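Local coordinates for hypothetical lipoprotein ymcC (Escherichia coli K12, PDB 2IN5) that is of unknown function but, as a membrane-anchored lipoprotein related to group 4 capsule protein B, probably serves capsule polysaccharide assembly or export at the cell envelope, at residues T36-L41 and T193-A198; L41-R46 and V187-M192; I47-G52 and S59-Q64; T71-L76 and G174-S179; R143-N148 and W168-T173. All coordinates share one frame; numbering follows the deposited sequence.

Interaction 1 of 5, residues T36-L41 and T193-A198; sequences TMYLRL and TFLKPA
Leu-195 lays a methyl group over the ring of Tyr-38, and these two residues, together with Thr-36, bury most of the surface between residues 36-41 and 193-198. Displaced toward the rim of the ring, Leu-195 CD2 stands 4.2 Å from the Tyr-38 ring centroid. The other branch, Leu-195 CD1, comes within 3.7 Å of Tyr-38 CE1, the two side chains crossing at about a right angle. A branched side chain suits the place: while CD1 meets CE1 and CD1 of the tyrosine, Leu-195 CD2 covers the face and lies 3.4 Å from Met-37 CA. Nearer its root, Leu-195 CB rests 3.6 Å from Thr-36 OG1. The backbones are antiparallel: Tyr-38 N donates to Thr-193 O at 2.9 Å, and Thr-193 N returns a bond to Tyr-38 O. Past the end of the strand, Leu-195 N still reaches Thr-36 O at 3.2 Å, approaching from above the carbonyl plane, and a water bridges that oxygen to Lys-196 N. On the face bearing Met-37 and Phe-194, the selenomethionine holds its selenium obliquely to the phenyl ring, a Met-aromatic contact. Strand 36-41 is flanked by strand 189-194 and strand 47-55, while Ile-140 of strand 120-140 packs against Thr-193 and Leu-195.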
# COMPACT_ATOMS: atom_id res chain seq x y z
N THR A 36 15.94 -0.76 2.96
CA THR A 36 15.71 -0.84 4.39
C THR A 36 16.13 0.46 5.02
O THR A 36 16.73 1.30 4.36
CB THR A 36 16.48 -2.03 5.01
OG1 THR A 36 17.88 -1.90 4.74
CG2 THR A 36 15.99 -3.35 4.42
N MSE A 37 15.82 0.62 6.30
CA MSE A 37 16.12 1.86 6.99
C MSE A 37 16.29 1.69 8.52
O MSE A 37 15.74 0.76 9.13
CB MSE A 37 14.97 2.82 6.69
CG MSE A 37 14.97 4.12 7.47
SE MSE A 37 13.18 4.53 8.12
CE MSE A 37 12.30 4.79 6.42
N TYR A 38 17.05 2.60 9.14
CA TYR A 38 17.23 2.59 10.58
C TYR A 38 16.39 3.75 11.08
O TYR A 38 16.61 4.89 10.69
CB TYR A 38 18.70 2.82 10.97
CG TYR A 38 19.52 1.55 10.98
CD1 TYR A 38 20.84 1.54 10.51
CD2 TYR A 38 18.97 0.34 11.40
CE1 TYR A 38 21.58 0.36 10.45
CE2 TYR A 38 19.70 -0.84 11.34
CZ TYR A 38 21.00 -0.83 10.87
OH TYR A 38 21.71 -2.00 10.79
N LEU A 39 15.41 3.45 11.93
CA LEU A 39 14.54 4.48 12.47
C LEU A 39 14.87 4.80 13.92
O LEU A 39 15.17 3.91 14.71
CB LEU A 39 13.07 4.03 12.39
CG LEU A 39 12.07 4.90 13.16
CD1 LEU A 39 12.10 6.31 12.58
CD2 LEU A 39 10.66 4.32 13.07
N ARG A 40 14.83 6.08 14.26
CA ARG A 40 15.10 6.50 15.62
C ARG A 40 14.04 7.54 16.01
O ARG A 40 13.94 8.59 15.39
CB ARG A 40 16.51 7.09 15.72
CG ARG A 40 16.86 7.65 17.10
CD ARG A 40 17.95 6.86 17.77
NE ARG A 40 19.16 6.80 16.95
CZ ARG A 40 20.24 6.10 17.26
NH1 ARG A 40 20.27 5.39 18.38
NH2 ARG A 40 21.30 6.10 16.46
N LEU A 41 13.25 7.23 17.03
CA LEU A 41 12.22 8.15 17.48
C LEU A 41 12.57 8.69 18.85
O LEU A 41 12.96 7.95 19.75
CB LEU A 41 10.86 7.45 17.55
CG LEU A 41 10.31 7.01 16.20
CD1 LEU A 41 9.09 6.14 16.41
CD2 LEU A 41 9.97 8.23 15.38
N THR A 193 17.94 6.58 8.51
CA THR A 193 19.14 6.28 7.73
C THR A 193 18.76 5.20 6.72
O THR A 193 18.35 4.11 7.09
CB THR A 193 20.30 5.78 8.63
OG1 THR A 193 20.66 6.82 9.56
CG2 THR A 193 21.53 5.45 7.79
N PHE A 194 18.87 5.54 5.44
CA PHE A 194 18.52 4.61 4.38
C PHE A 194 19.73 3.82 3.95
O PHE A 194 20.65 4.36 3.35
CB PHE A 194 17.91 5.39 3.23
CG PHE A 194 16.80 6.28 3.66
CD1 PHE A 194 17.07 7.48 4.29
CD2 PHE A 194 15.48 5.88 3.52
CE1 PHE A 194 16.04 8.28 4.79
CE2 PHE A 194 14.44 6.67 4.02
CZ PHE A 194 14.72 7.86 4.65
N LEU A 195 19.70 2.53 4.27
CA LEU A 195 20.80 1.62 4.01
C LEU A 195 21.09 1.20 2.59
O LEU A 195 22.24 1.15 2.18
CB LEU A 195 20.65 0.36 4.86
CG LEU A 195 20.70 0.46 6.39
CD1 LEU A 195 21.93 1.23 6.85
CD2 LEU A 195 19.45 1.14 6.88
N LYS A 196 20.05 0.87 1.84
CA LYS A 196 20.29 0.43 0.47
C LYS A 196 20.47 1.61 -0.46
O LYS A 196 19.57 2.43 -0.63
CB LYS A 196 19.15 -0.46 0.00
CG LYS A 196 19.30 -0.93 -1.40
CD LYS A 196 18.27 -1.99 -1.70
CE LYS A 196 18.31 -2.30 -3.15
NZ LYS A 196 19.73 -2.49 -3.51
N PRO A 197 21.67 1.72 -1.06
CA PRO A 197 22.03 2.79 -1.98
C PRO A 197 21.46 2.59 -3.37
O PRO A 197 21.42 1.47 -3.87
CB PRO A 197 23.55 2.73 -1.98
CG PRO A 197 23.80 1.26 -1.89
CD PRO A 197 22.82 0.83 -0.81
N ALA A 198 20.99 3.67 -3.99
CA ALA A 198 20.42 3.60 -5.33
C ALA A 198 21.48 3.96 -6.38
O ALA A 198 22.23 4.92 -6.22
CB ALA A 198 19.21 4.53 -5.44
O HOH W 1 17.01 2.10 1.77
O HOH W 2 18.97 6.50 12.38

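Interaction 2 of 5, residues L41-R46 and V187-M192; sequences LNEGQR and VIPVEM
Asn-42 meets Ile-188 and Pro-189 where the chain leaves strand 36-41. From CB, its CG lies anti to the carbonyl carbon and beside the backbone N (chi1 -65°), and both ends of the amide beyond reach the methyl Ile-188 CG2, Asn-42 OD1 at 3.8 Å and Asn-42 ND2 at 4.1 Å. OD1 of Asn-42 also rests 3.6 Å from Ile-188 CA and 3.7 Å from Pro-189 CD. The backbone beneath holds the pair together, with Asn-42 N donating to Pro-189 O at 2.9 Å, in the carbonyl plane. Proline fits here because its carbonyl does the accepting and its missing N-H is not used across the contact. Further along, Glu-43 OE2 and Glu-191 OE2 approach to 3.3 Å with their carboxylate planes 69° apart. Such like charges would be expected to repel or to favour protonation of one group, although Glu-43 is solvent-exposed; a water accepting from Glu-43 N also lies beside Glu-191 OE2. Inside, Leu-41 CD2 packs at 3.7 Å on Val-190 CG2. Residues 41 to 44 form a type I' beta turn, whose positive phi at the second position asparagine tolerates well, and which here starts the loop of an antiparallel beta hairpin.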
# COMPACT_ATOMS: atom_id res chain seq x y z
N LEU A 41 13.25 7.23 17.03
CA LEU A 41 12.22 8.15 17.48
C LEU A 41 12.57 8.69 18.85
O LEU A 41 12.96 7.95 19.75
CB LEU A 41 10.86 7.45 17.55
CG LEU A 41 10.31 7.01 16.20
CD1 LEU A 41 9.09 6.14 16.41
CD2 LEU A 41 9.97 8.23 15.38
N ASN A 42 12.41 10.00 19.00
CA ASN A 42 12.71 10.69 20.26
C ASN A 42 14.08 10.34 20.80
O ASN A 42 14.22 10.06 21.98
CB ASN A 42 11.66 10.33 21.31
CG ASN A 42 10.29 10.82 20.96
OD1 ASN A 42 10.05 12.03 20.88
ND2 ASN A 42 9.37 9.89 20.75
N GLU A 43 15.09 10.35 19.93
CA GLU A 43 16.44 10.03 20.37
C GLU A 43 16.43 8.67 21.08
O GLU A 43 17.32 8.36 21.87
CB GLU A 43 16.95 11.10 21.35
CG GLU A 43 16.78 12.56 20.91
CD GLU A 43 17.89 13.05 20.00
OE1 GLU A 43 17.86 14.25 19.62
OE2 GLU A 43 18.81 12.26 19.67
N GLY A 44 15.41 7.87 20.80
CA GLY A 44 15.30 6.57 21.42
C GLY A 44 16.26 5.55 20.83
O GLY A 44 17.37 5.88 20.42
N GLN A 45 15.81 4.30 20.79
CA GLN A 45 16.61 3.21 20.27
C GLN A 45 16.37 2.96 18.79
O GLN A 45 15.24 3.01 18.32
CB GLN A 45 16.33 1.94 21.08
CG GLN A 45 17.21 0.78 20.69
CD GLN A 45 18.68 1.05 20.97
OE1 GLN A 45 19.56 0.37 20.42
NE2 GLN A 45 18.96 2.03 21.83
N ARG A 46 17.44 2.69 18.07
CA ARG A 46 17.36 2.42 16.65
C ARG A 46 16.63 1.12 16.34
O ARG A 46 16.91 0.09 16.95
CB ARG A 46 18.77 2.36 16.07
CG ARG A 46 18.84 1.72 14.71
CD ARG A 46 20.14 0.96 14.52
NE ARG A 46 21.27 1.85 14.33
CZ ARG A 46 22.48 1.44 13.97
NH1 ARG A 46 22.71 0.14 13.77
NH2 ARG A 46 23.47 2.32 13.80
N VAL A 187 8.34 19.19 17.42
CA VAL A 187 8.21 18.16 18.46
C VAL A 187 8.36 16.75 17.88
O VAL A 187 8.07 16.52 16.70
CB VAL A 187 6.82 18.25 19.16
CG1 VAL A 187 6.61 19.65 19.74
CG2 VAL A 187 5.71 17.92 18.18
N ILE A 188 8.82 15.82 18.72
CA ILE A 188 9.02 14.42 18.37
C ILE A 188 10.04 14.19 17.25
O ILE A 188 9.69 13.84 16.11
CB ILE A 188 7.70 13.75 17.98
CG1 ILE A 188 6.69 13.92 19.10
CG2 ILE A 188 7.93 12.26 17.73
CD1 ILE A 188 5.31 13.36 18.78
N PRO A 189 11.34 14.34 17.57
CA PRO A 189 12.41 14.15 16.60
C PRO A 189 12.47 12.76 16.00
O PRO A 189 12.32 11.75 16.69
CB PRO A 189 13.66 14.53 17.39
CG PRO A 189 13.30 14.13 18.78
CD PRO A 189 11.88 14.58 18.92
N VAL A 190 12.69 12.73 14.69
CA VAL A 190 12.76 11.50 13.94
C VAL A 190 14.07 11.45 13.17
O VAL A 190 14.47 12.43 12.54
CB VAL A 190 11.59 11.42 12.94
CG1 VAL A 190 11.66 10.13 12.14
CG2 VAL A 190 10.27 11.52 13.69
N GLU A 191 14.76 10.31 13.25
CA GLU A 191 16.03 10.12 12.55
C GLU A 191 15.90 8.91 11.65
O GLU A 191 15.45 7.86 12.09
CB GLU A 191 17.17 9.89 13.55
CG GLU A 191 17.49 11.06 14.45
CD GLU A 191 18.64 10.75 15.41
OE1 GLU A 191 19.72 10.34 14.92
OE2 GLU A 191 18.46 10.92 16.64
N MSE A 192 16.28 9.06 10.39
CA MSE A 192 16.19 7.96 9.45
C MSE A 192 17.46 7.81 8.62
O MSE A 192 18.00 8.80 8.11
CB MSE A 192 15.01 8.15 8.51
CG MSE A 192 13.68 8.28 9.24
SE MSE A 192 12.19 8.28 8.02
CE MSE A 192 12.21 10.17 7.63
O HOH W 3 15.30 10.31 17.13

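Interaction 3 of 5, residues I47-G52 and S59-Q64; sequences IFVVLG and SKWLSQ
Trp-61 CG stands anti to its carbonyl carbon (chi1 -48°), while Leu-51 CG lies anti to its own backbone N (chi1 173°), both on the face of the hairpin that the two side chains share. Leu-51 CB sits over the six-membered ring, 3.9 Å from the centroid of that Trp-61 ring, a CH-pi contact that suits an aliphatic chain, and Leu-51 CD1 also lies above the indole. CD1 of Leu-51 touches backbone too, 3.5 Å from Lys-60 O. Val-49 crosses the tryptophan at about a right angle and packs tightly, its CG1 only 3.2 Å from Trp-61 CB.

The strands are antiparallel. Val-50 N gives a nearly straight bond (177°) to Leu-62 O at 3.0 Å, and Leu-62 N returns one to Val-50 O at 2.7 Å, nearly along the C=O axis. The same Val-50 O receives a CA-H contact from Trp-61 CA at 3.1 Å. Gly-52 N donates to Lys-60 O; a beta carbon on Gly-52 would collide with Leu-62 CD1, which favours glycine at this position.

The polar tips find partners outside: Trp-61 NE1 bonds to Thr-71 OG1, Lys-60 NZ pairs with Glu-55, and Ser-59 OG bonds to Gln-5 of the second subunit, whose Met-8 also packs on Val-50. Cohesion here therefore rests on backbone hydrogen bonds and apolar packing, with side-chain polarity spent within the hairpin (Lys-60 with Glu-55), on strand 68-72 and on the neighbouring copy.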
# COMPACT_ATOMS: atom_id res chain seq x y z
N ILE A 47 15.69 1.17 15.40
CA ILE A 47 14.97 -0.03 15.01
C ILE A 47 15.10 -0.21 13.50
O ILE A 47 15.24 0.76 12.76
CB ILE A 47 13.46 0.04 15.35
CG1 ILE A 47 12.75 1.03 14.44
CG2 ILE A 47 13.28 0.47 16.80
CD1 ILE A 47 11.27 0.95 14.52
N PHE A 48 15.04 -1.47 13.07
CA PHE A 48 15.16 -1.82 11.67
C PHE A 48 13.79 -1.84 11.00
O PHE A 48 12.86 -2.49 11.49
CB PHE A 48 15.80 -3.20 11.54
CG PHE A 48 16.33 -3.49 10.17
CD1 PHE A 48 17.38 -2.76 9.65
CD2 PHE A 48 15.77 -4.50 9.40
CE1 PHE A 48 17.88 -3.01 8.38
CE2 PHE A 48 16.25 -4.77 8.12
CZ PHE A 48 17.31 -4.02 7.61
N VAL A 49 13.67 -1.13 9.88
CA VAL A 49 12.41 -1.04 9.13
C VAL A 49 12.67 -1.44 7.67
O VAL A 49 13.75 -1.19 7.14
CB VAL A 49 11.86 0.41 9.21
CG1 VAL A 49 10.61 0.55 8.39
CG2 VAL A 49 11.59 0.79 10.66
N VAL A 50 11.70 -2.06 7.03
CA VAL A 50 11.87 -2.49 5.65
C VAL A 50 10.86 -1.80 4.73
O VAL A 50 9.78 -1.40 5.17
CB VAL A 50 11.71 -4.04 5.57
CG1 VAL A 50 10.31 -4.45 6.00
CG2 VAL A 50 11.97 -4.53 4.17
N LEU A 51 11.20 -1.63 3.45
CA LEU A 51 10.28 -0.99 2.50
C LEU A 51 9.37 -2.05 1.95
O LEU A 51 9.79 -2.89 1.15
CB LEU A 51 11.04 -0.30 1.35
CG LEU A 51 10.21 0.29 0.19
CD1 LEU A 51 9.19 1.31 0.69
CD2 LEU A 51 11.17 0.94 -0.80
N GLY A 52 8.12 -2.01 2.38
CA GLY A 52 7.16 -2.99 1.93
C GLY A 52 6.65 -2.73 0.52
O GLY A 52 6.64 -3.64 -0.30
N SER A 59 6.55 5.94 -0.35
CA SER A 59 7.25 4.76 0.16
C SER A 59 6.68 4.33 1.50
O SER A 59 6.71 5.10 2.46
CB SER A 59 8.74 5.05 0.32
OG SER A 59 9.36 5.33 -0.92
N LYS A 60 6.17 3.11 1.59
CA LYS A 60 5.62 2.63 2.86
C LYS A 60 6.55 1.63 3.54
O LYS A 60 6.69 0.51 3.07
CB LYS A 60 4.25 1.97 2.64
CG LYS A 60 3.11 2.95 2.45
CD LYS A 60 3.04 3.48 1.04
CE LYS A 60 1.82 4.38 0.89
NZ LYS A 60 0.58 3.68 1.30
N TRP A 61 7.15 2.05 4.65
CA TRP A 61 8.08 1.22 5.41
C TRP A 61 7.39 0.51 6.58
O TRP A 61 6.62 1.11 7.32
CB TRP A 61 9.23 2.08 5.94
CG TRP A 61 9.83 2.97 4.90
CD1 TRP A 61 9.30 4.12 4.39
CD2 TRP A 61 11.08 2.77 4.21
NE1 TRP A 61 10.14 4.65 3.44
CE2 TRP A 61 11.23 3.84 3.31
CE3 TRP A 61 12.07 1.78 4.27
CZ2 TRP A 61 12.35 3.97 2.47
CZ3 TRP A 61 13.18 1.90 3.43
CH2 TRP A 61 13.31 2.99 2.54
N LEU A 62 7.70 -0.77 6.75
CA LEU A 62 7.10 -1.58 7.80
C LEU A 62 8.08 -2.05 8.85
O LEU A 62 9.16 -2.54 8.52
CB LEU A 62 6.43 -2.79 7.17
CG LEU A 62 5.31 -2.46 6.19
CD1 LEU A 62 4.95 -3.69 5.39
CD2 LEU A 62 4.11 -1.94 6.97
N SER A 63 7.71 -1.95 10.12
CA SER A 63 8.59 -2.41 11.20
C SER A 63 8.23 -3.84 11.59
O SER A 63 7.40 -4.48 10.94
CB SER A 63 8.46 -1.50 12.42
OG SER A 63 7.22 -1.73 13.06
N GLN A 64 8.87 -4.35 12.64
CA GLN A 64 8.60 -5.71 13.11
C GLN A 64 7.24 -5.78 13.81
O GLN A 64 6.54 -6.79 13.71
CB GLN A 64 9.70 -6.17 14.07
CG GLN A 64 9.63 -7.66 14.40
CD GLN A 64 10.61 -8.06 15.50
OE1 GLN A 64 11.80 -7.79 15.40
NE2 GLN A 64 10.10 -8.72 16.53

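Interaction 4 of 5, residues T71-L76 and G174-S179; sequences THNGRL and GQVRQS
Asn-73 and Gly-74, the central residues of a type I' beta turn from His-72 to Arg-75, press against the start of strand 176-182, meeting Gly-174, Val-176 and Ser-179. Asn-73 CG is anti to the backbone N (chi1 -150°), and the amide at its end bonds to backbone with both of its polar atoms. Asn-73 ND2 donates to Gly-174 O at 3.2 Å, nearly straight at 173° and within the amide plane. OD1 of Asn-73 accepts from Val-176 N, also at 3.2 Å, the donor standing above the plane of the side-chain carbonyl. ND2 has a further acceptor in Leu-97 O. An alanine here would probably leave Val-176 N and the carbonyls of Gly-174 and Leu-97 without these buried mates, removing polar ties between turn and strand while much of the packing on Val-176 remained.

Val-176 fills the space alongside: its CG2 lies 3.2 Å from Asn-73 O, and its CG1 3.9 Å from Gly-74 CA. Any beta carbon on Gly-74 would run into that CG1, and the positive phi suits glycine too. Ser-179 OG approaches Gly-74 O at 3.4 Å, at most a weak and unsettled bond, to an oxygen that Gln-181 NE2 also meets.

Within the turn, His-72 N bonds to Arg-75 O and Arg-75 N to His-72 O, each at 3.0 Å. Such reciprocal bonding round an Asn-Gly pair is the classic two-residue beta hairpin, here joining strands 68-72 and 75-80.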
# COMPACT_ATOMS: atom_id res chain seq x y z
N THR A 71 6.87 7.95 3.54
CA THR A 71 7.79 9.01 3.21
C THR A 71 7.94 9.22 1.72
O THR A 71 7.45 8.45 0.91
CB THR A 71 9.21 8.68 3.74
OG1 THR A 71 9.76 7.63 2.93
CG2 THR A 71 9.18 8.24 5.19
N HIS A 72 8.62 10.30 1.38
CA HIS A 72 8.97 10.56 0.01
C HIS A 72 10.33 11.24 0.07
O HIS A 72 10.47 12.36 0.56
CB HIS A 72 7.99 11.44 -0.75
CG HIS A 72 8.40 11.65 -2.17
ND1 HIS A 72 9.35 12.59 -2.53
CD2 HIS A 72 8.15 10.93 -3.28
CE1 HIS A 72 9.65 12.44 -3.80
NE2 HIS A 72 8.94 11.44 -4.28
N ASN A 73 11.33 10.53 -0.42
CA ASN A 73 12.71 10.99 -0.42
C ASN A 73 13.15 11.60 0.91
O ASN A 73 13.56 12.77 0.99
CB ASN A 73 12.96 12.00 -1.55
CG ASN A 73 14.40 11.94 -2.03
OD1 ASN A 73 15.01 10.88 -2.04
ND2 ASN A 73 14.94 13.08 -2.45
N GLY A 74 13.05 10.78 1.96
CA GLY A 74 13.46 11.19 3.29
C GLY A 74 12.49 12.04 4.08
O GLY A 74 12.66 12.19 5.30
N ARG A 75 11.49 12.60 3.40
CA ARG A 75 10.50 13.44 4.06
C ARG A 75 9.40 12.59 4.68
O ARG A 75 8.83 11.72 4.01
CB ARG A 75 9.85 14.41 3.06
CG ARG A 75 8.82 15.34 3.69
CD ARG A 75 9.48 16.37 4.59
NE ARG A 75 10.12 17.42 3.82
CZ ARG A 75 10.74 18.48 4.33
NH1 ARG A 75 10.82 18.64 5.65
NH2 ARG A 75 11.27 19.39 3.52
N LEU A 76 9.11 12.84 5.94
CA LEU A 76 8.06 12.10 6.63
C LEU A 76 6.71 12.73 6.29
O LEU A 76 6.50 13.93 6.53
CB LEU A 76 8.29 12.14 8.14
CG LEU A 76 7.33 11.24 8.90
CD1 LEU A 76 7.52 9.78 8.46
CD2 LEU A 76 7.57 11.39 10.39
N GLY A 174 20.46 12.11 -5.96
CA GLY A 174 19.45 12.97 -5.39
C GLY A 174 18.73 12.26 -4.26
O GLY A 174 17.90 12.85 -3.57
N GLN A 175 19.03 10.98 -4.08
CA GLN A 175 18.41 10.19 -3.02
C GLN A 175 18.89 10.63 -1.64
O GLN A 175 20.08 10.76 -1.42
CB GLN A 175 18.72 8.70 -3.19
CG GLN A 175 18.33 7.88 -1.95
CD GLN A 175 18.82 6.44 -1.99
OE1 GLN A 175 19.98 6.17 -2.30
NE2 GLN A 175 17.94 5.51 -1.65
N VAL A 176 17.96 10.85 -0.73
CA VAL A 176 18.29 11.23 0.64
C VAL A 176 18.74 9.93 1.32
O VAL A 176 18.05 8.91 1.25
CB VAL A 176 17.05 11.82 1.35
CG1 VAL A 176 17.30 11.97 2.86
CG2 VAL A 176 16.71 13.18 0.74
N ARG A 177 19.92 9.95 1.95
CA ARG A 177 20.44 8.75 2.61
C ARG A 177 20.31 8.83 4.11
O ARG A 177 20.46 7.84 4.82
CB ARG A 177 21.91 8.52 2.23
CG ARG A 177 22.15 8.15 0.78
CD ARG A 177 21.33 6.94 0.34
NE ARG A 177 21.66 5.71 1.06
CZ ARG A 177 22.78 5.01 0.90
NH1 ARG A 177 23.71 5.41 0.04
NH2 ARG A 177 22.97 3.90 1.60
N GLN A 178 20.04 10.03 4.61
CA GLN A 178 19.87 10.23 6.04
C GLN A 178 19.07 11.51 6.23
O GLN A 178 19.20 12.45 5.46
CB GLN A 178 21.23 10.36 6.74
CG GLN A 178 21.10 10.59 8.23
CD GLN A 178 22.41 10.52 8.98
OE1 GLN A 178 23.07 11.54 9.20
NE2 GLN A 178 22.82 9.32 9.36
N SER A 179 18.23 11.54 7.25
CA SER A 179 17.43 12.73 7.50
C SER A 179 17.13 12.89 8.98
O SER A 179 17.03 11.91 9.71
CB SER A 179 16.12 12.63 6.73
OG SER A 179 15.33 11.57 7.23

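Interaction 5 of 5, residues R143-N148 and W168-T173; sequences RNVLCN and WVDSAT
Asn-148 and Val-169 form a hydrogen-bonded pair of an antiparallel beta hairpin, strands 143-156 and 161-170, and directly beyond it Asp-170 opens an Asx turn. Val-169 N donates to Asn-148 O at 3.0 Å. The return bond, from Asn-148 N to Val-169 O, is also present, but its short length is doubtful because that oxygen is placed less surely. One step on, Ser-171 N reaches Leu-146 O at 3.3 Å, close to straight at 163°.

Asp-170 then satisfies the amides of the turning chain. Its OD1 accepts from Ala-172 N at 2.8 Å through the anti lone pair, and from Thr-173 N at 3.0 Å, this second donor lying 44° above the carboxylate plane. An aspartate suits the site because its short side chain brings one oxygen within reach of two consecutive N-H groups; a leucine in its place would probably leave Ala-172 N and Thr-173 N without that acceptor and let the turn flex, although Thr-173 N would keep a weak bond to the backbone carbonyl at that position. Asp-170 OD2, by contrast, lies against a methyl, 3.5 Å from Val-145 CG2. Thr-173 OG1 is bonded to Gln-175 N, and Trp-168 NE1 to Glu-136 OE1 of strand 120-140.

Asn-148 brings its amide alongside Ser-171, with OD1 of Asn-148 at 3.5 Å from Ser-171 CB. On the other face Cys-147 CB sits at the edge of the Trp-168 ring, and Cys-147 SG rests 4.0 Å from Trp-168 CB.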
# COMPACT_ATOMS: atom_id res chain seq x y z
N ARG A 143 29.81 1.58 3.78
CA ARG A 143 30.15 2.17 2.50
C ARG A 143 30.12 3.68 2.61
O ARG A 143 29.37 4.25 3.40
CB ARG A 143 29.17 1.73 1.42
CG ARG A 143 29.50 0.41 0.78
CD ARG A 143 28.48 0.12 -0.31
NE ARG A 143 28.23 1.32 -1.12
CZ ARG A 143 29.13 1.88 -1.92
NH1 ARG A 143 28.81 2.97 -2.61
NH2 ARG A 143 30.33 1.33 -2.06
N ASN A 144 30.95 4.32 1.80
CA ASN A 144 31.02 5.76 1.80
C ASN A 144 30.07 6.35 0.77
O ASN A 144 29.88 5.80 -0.31
CB ASN A 144 32.43 6.23 1.49
CG ASN A 144 33.34 6.13 2.68
OD1 ASN A 144 32.88 6.14 3.82
ND2 ASN A 144 34.64 6.06 2.43
N VAL A 145 29.47 7.47 1.14
CA VAL A 145 28.56 8.17 0.25
C VAL A 145 28.72 9.69 0.41
O VAL A 145 28.64 10.22 1.52
CB VAL A 145 27.07 7.73 0.49
CG1 VAL A 145 26.67 7.97 1.93
CG2 VAL A 145 26.15 8.48 -0.46
N LEU A 146 28.99 10.36 -0.71
CA LEU A 146 29.15 11.81 -0.74
C LEU A 146 27.77 12.41 -0.78
O LEU A 146 26.98 12.08 -1.66
CB LEU A 146 29.92 12.26 -1.98
CG LEU A 146 31.42 11.99 -1.99
CD1 LEU A 146 32.03 12.54 -3.28
CD2 LEU A 146 32.04 12.67 -0.79
N CYS A 147 27.49 13.30 0.17
CA CYS A 147 26.18 13.92 0.27
C CYS A 147 26.24 15.42 0.29
O CYS A 147 27.19 16.00 0.81
CB CYS A 147 25.49 13.53 1.58
SG CYS A 147 25.28 11.77 1.90
N ASN A 148 25.21 16.05 -0.27
CA ASN A 148 25.10 17.49 -0.21
C ASN A 148 24.29 17.63 1.08
O ASN A 148 23.23 17.01 1.22
CB ASN A 148 24.27 18.07 -1.36
CG ASN A 148 24.95 17.95 -2.70
OD1 ASN A 148 26.18 18.08 -2.80
ND2 ASN A 148 24.17 17.71 -3.74
N TRP A 168 20.64 14.64 4.27
CA TRP A 168 21.88 14.26 3.59
C TRP A 168 21.55 13.64 2.25
O TRP A 168 21.06 12.51 2.18
CB TRP A 168 22.64 13.26 4.44
CG TRP A 168 23.31 13.89 5.60
CD1 TRP A 168 24.58 14.38 5.64
CD2 TRP A 168 22.74 14.12 6.90
NE1 TRP A 168 24.84 14.90 6.88
CE2 TRP A 168 23.74 14.74 7.68
CE3 TRP A 168 21.49 13.85 7.48
CZ2 TRP A 168 23.52 15.10 9.01
CZ3 TRP A 168 21.28 14.20 8.81
CH2 TRP A 168 22.30 14.82 9.56
N VAL A 169 21.84 14.39 1.18
CA VAL A 169 21.52 13.96 -0.18
C VAL A 169 22.69 13.42 -1.00
O VAL A 169 23.77 14.01 -1.01
CB VAL A 169 20.90 15.13 -0.98
CG1 VAL A 169 20.46 14.66 -2.35
CG2 VAL A 169 19.75 15.75 -0.21
N ASP A 170 22.46 12.32 -1.69
CA ASP A 170 23.48 11.74 -2.55
C ASP A 170 23.66 12.72 -3.71
O ASP A 170 22.77 12.87 -4.55
CB ASP A 170 23.01 10.39 -3.09
CG ASP A 170 24.05 9.71 -3.95
OD1 ASP A 170 24.43 10.27 -5.01
OD2 ASP A 170 24.50 8.62 -3.56
N SER A 171 24.81 13.38 -3.77
CA SER A 171 25.11 14.39 -4.79
C SER A 171 25.05 13.96 -6.25
O SER A 171 25.19 14.79 -7.14
CB SER A 171 26.48 15.01 -4.51
OG SER A 171 27.51 14.04 -4.66
N ALA A 172 24.83 12.67 -6.49
CA ALA A 172 24.78 12.09 -7.83
C ALA A 172 23.39 11.57 -8.23
O ALA A 172 23.00 11.64 -9.40
CB ALA A 172 25.79 10.96 -7.94
N THR A 173 22.65 11.05 -7.27
CA THR A 173 21.32 10.52 -7.57
C THR A 173 20.21 11.42 -7.06
O THR A 173 19.14 11.48 -7.66
CB THR A 173 21.12 9.14 -6.93
OG1 THR A 173 21.16 9.26 -5.50
CG2 THR A 173 22.19 8.18 -7.40

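Interactions 1 and 2 are successive rungs between strands 36-41 and 189-194; they share Leu-41, and Arg-40 O lies 2.9 Å from Glu-191 N. Interaction 3 lies beyond strand 36-41, bonded to it by Met-37 N to Val-49 O (2.9 Å), and Met-37 CE reaches across to Trp-61 CD2 at 3.2 Å. Interaction 4 connects strands 68-72 and 75-80 with strand 176-182, midway in the order: Trp-61 NE1 meets Thr-71 OG1 at 3.0 Å, and Arg-177 NE reaches Phe-194 O at 2.8 Å. Interaction 5 follows on, with Arg-177 N at 2.8 Å from Trp-168 O, but its centre is about 22 Å from those of interactions 2 and 3. Interactions 1, 3 and 4 also meet the second subunit.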